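Local coordinates for protein Dot/Icm T4SS effector (Legionella pneumophila, PDB 6VVD) that probably acts as a kinase-fold effector transferring phosphate groups inside the host cell, and binds inositol hexakisphosphate, at residues 102-107 against 155-160. Sequence-based numbering, arbitrary orientation.
Sequences DKAMKV and FYMPKI. With IHP (inositol hexakisphosphate), chain D.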
# COMPACT_ATOMS: atom_id res chain seq x y z
N ASP A 102 11.29 14.07 -10.44
CA ASP A 102 10.93 13.70 -9.08
C ASP A 102 9.48 13.26 -8.96
O ASP A 102 9.02 12.98 -7.85
CB ASP A 102 11.19 14.87 -8.12
CG ASP A 102 12.61 14.87 -7.57
OD1 ASP A 102 13.01 13.86 -6.94
OD2 ASP A 102 13.32 15.88 -7.75
N LYS A 103 8.74 13.18 -10.07
CA LYS A 103 7.30 12.99 -10.01
C LYS A 103 6.82 12.22 -11.23
O LYS A 103 7.11 12.61 -12.36
CB LYS A 103 6.58 14.35 -9.93
CG LYS A 103 5.10 14.27 -10.20
CD LYS A 103 4.39 15.52 -9.69
CE LYS A 103 4.71 16.74 -10.53
NZ LYS A 103 3.48 17.32 -11.15
N ALA A 104 6.09 11.14 -10.99
CA ALA A 104 5.50 10.34 -12.04
C ALA A 104 4.06 10.76 -12.28
O ALA A 104 3.43 11.41 -11.44
CB ALA A 104 5.56 8.85 -11.68
N MET A 105 3.54 10.38 -13.44
CA MET A 105 2.20 10.76 -13.86
C MET A 105 1.54 9.54 -14.46
O MET A 105 2.04 8.98 -15.44
CB MET A 105 2.25 11.92 -14.86
CG MET A 105 0.92 12.58 -15.14
SD MET A 105 1.09 14.15 -16.01
CE MET A 105 2.09 13.67 -17.42
N LYS A 106 0.43 9.10 -13.87
CA LYS A 106 -0.29 7.91 -14.31
C LYS A 106 -1.63 8.36 -14.89
O LYS A 106 -2.51 8.82 -14.14
CB LYS A 106 -0.48 6.93 -13.16
CG LYS A 106 -1.10 5.60 -13.54
CD LYS A 106 -1.14 4.67 -12.34
CE LYS A 106 -1.63 3.28 -12.71
NZ LYS A 106 -1.59 2.35 -11.55
N VAL A 107 -1.78 8.24 -16.20
CA VAL A 107 -3.02 8.68 -16.84
C VAL A 107 -4.13 7.69 -16.52
O VAL A 107 -3.89 6.49 -16.35
CB VAL A 107 -2.82 8.84 -18.36
CG1 VAL A 107 -2.69 7.48 -19.02
CG2 VAL A 107 -3.96 9.65 -18.96
N PHE A 155 -2.73 10.98 -12.31
CA PHE A 155 -2.39 10.66 -10.93
C PHE A 155 -0.93 11.01 -10.71
O PHE A 155 -0.04 10.43 -11.35
CB PHE A 155 -2.65 9.18 -10.65
CG PHE A 155 -2.32 8.75 -9.25
CD1 PHE A 155 -3.27 8.84 -8.24
CD2 PHE A 155 -1.08 8.22 -8.95
CE1 PHE A 155 -2.97 8.43 -6.95
CE2 PHE A 155 -0.78 7.81 -7.66
CZ PHE A 155 -1.73 7.92 -6.66
N TYR A 156 -0.68 11.96 -9.81
CA TYR A 156 0.68 12.35 -9.46
C TYR A 156 1.17 11.51 -8.28
O TYR A 156 0.40 11.15 -7.38
CB TYR A 156 0.76 13.83 -9.10
CG TYR A 156 0.81 14.78 -10.29
CD1 TYR A 156 1.51 14.45 -11.44
CD2 TYR A 156 0.17 16.01 -10.24
CE1 TYR A 156 1.55 15.31 -12.52
CE2 TYR A 156 0.21 16.88 -11.32
CZ TYR A 156 0.90 16.53 -12.45
OH TYR A 156 0.95 17.39 -13.53
N MET A 157 2.46 11.22 -8.28
CA MET A 157 3.08 10.37 -7.28
C MET A 157 4.59 10.55 -7.37
O MET A 157 5.11 10.92 -8.43
CB MET A 157 2.71 8.90 -7.49
CG MET A 157 3.08 8.40 -8.87
SD MET A 157 2.60 6.69 -9.16
CE MET A 157 2.73 6.63 -10.94
N PRO A 158 5.32 10.28 -6.29
CA PRO A 158 6.78 10.35 -6.36
C PRO A 158 7.33 9.39 -7.40
O PRO A 158 6.84 8.27 -7.56
CB PRO A 158 7.23 9.96 -4.94
CG PRO A 158 6.04 10.18 -4.08
CD PRO A 158 4.84 9.91 -4.94
N LYS A 159 8.36 9.85 -8.11
CA LYS A 159 9.13 8.98 -8.98
C LYS A 159 10.09 8.16 -8.13
O LYS A 159 10.71 8.69 -7.20
CB LYS A 159 9.90 9.81 -10.00
CG LYS A 159 10.60 9.03 -11.10
CD LYS A 159 11.47 9.97 -11.94
CE LYS A 159 11.97 9.30 -13.21
NZ LYS A 159 12.76 8.08 -12.92
N ILE A 160 10.19 6.87 -8.41
CA ILE A 160 11.15 6.01 -7.73
C ILE A 160 11.94 5.23 -8.77
O ILE A 160 11.40 4.82 -9.80
CB ILE A 160 10.48 5.08 -6.70
CG1 ILE A 160 9.49 4.11 -7.36
CG2 ILE A 160 9.75 5.90 -5.64
CD1 ILE A 160 8.98 3.05 -6.39
C1 IHP D . 3.52 21.49 -11.94
C2 IHP D . 3.52 22.61 -12.99
C3 IHP D . 2.10 22.92 -13.50
C4 IHP D . 1.20 23.29 -12.33
C5 IHP D . 1.10 22.10 -11.37
C6 IHP D . 2.48 21.69 -10.84
O11 IHP D . 4.79 21.44 -11.33
P1 IHP D . 5.84 20.27 -11.82
O21 IHP D . 6.35 19.51 -10.63
O31 IHP D . 5.13 19.35 -12.77
O41 IHP D . 7.02 20.90 -12.53
O12 IHP D . 4.31 22.20 -14.07
P2 IHP D . 5.28 23.34 -14.75
O22 IHP D . 6.02 24.07 -13.65
O32 IHP D . 6.29 22.70 -15.68
O42 IHP D . 4.40 24.29 -15.53
O13 IHP D . 1.60 21.78 -14.13
P3 IHP D . 0.67 21.97 -15.48
O23 IHP D . 0.65 23.43 -15.86
O33 IHP D . 1.26 21.14 -16.60
O43 IHP D . -0.75 21.51 -15.22
O14 IHP D . -0.08 23.62 -12.77
P4 IHP D . -0.59 25.16 -12.44
O24 IHP D . 0.09 26.09 -13.41
O34 IHP D . -0.21 25.53 -11.03
O44 IHP D . -2.09 25.24 -12.61
O15 IHP D . 0.28 22.43 -10.29
P5 IHP D . -1.00 21.45 -9.99
O25 IHP D . -2.17 22.24 -9.44
O35 IHP D . -1.43 20.77 -11.27
O45 IHP D . -0.55 20.43 -8.97
O16 IHP D . 2.31 20.47 -10.17
P6 IHP D . 2.85 20.34 -8.63
O26 IHP D . 3.99 19.35 -8.54
O36 IHP D . 3.36 21.69 -8.18
O46 IHP D . 1.71 19.88 -7.76
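F155 and K106 form an antiparallel hydrogen-bonded pair, joined by K106 N to F155 O (2.9 Å) and F155 N to K106 O (2.8 Å). Beyond the CB–CB contact the phenyl ring leads away, and the lysine chain, extended throughout (chi1 -174°), carries NZ off to D219. At Y156 the other face of the sheet, the one carrying M105 and Y156, illustrates how a strand pair can present a ligand-binding lysine. K103 comes in from beside it and bends at its last two torsions, bringing NZ over one ring face, 3.1 Å from the Y156 centroid, in a cation-pi contact. NZ also donates to O31 of inositol hexakisphosphate (3.1 Å); H29, R42, K99 and K148 gather round the same anion. M105 lies alongside the tyrosine, its SD obliquely 3.7 Å from Y156 CE1.

These neighbours, separated in sequence by helix 114-133 and strand 144-146, probably correspond to β3 and β5 of a kinase-like N-lobe, given the sheet's 1-2-3-5-4 strand order. K106, in the A-M-K-V sequence of the third strand, is consistent with the β3 lysine; its observed salt-bridge partner is D219.

M157 accepts from A104 N through its carbonyl O (2.7 Å). Its extended side chain sets CE against A104 CB (3.7 Å) and K106 CB, while V96 touches all three residues. Past P158, where side chains diverge from K103, K159 N makes a weak bond to D102 O, and K159 CB rests beside K103 N.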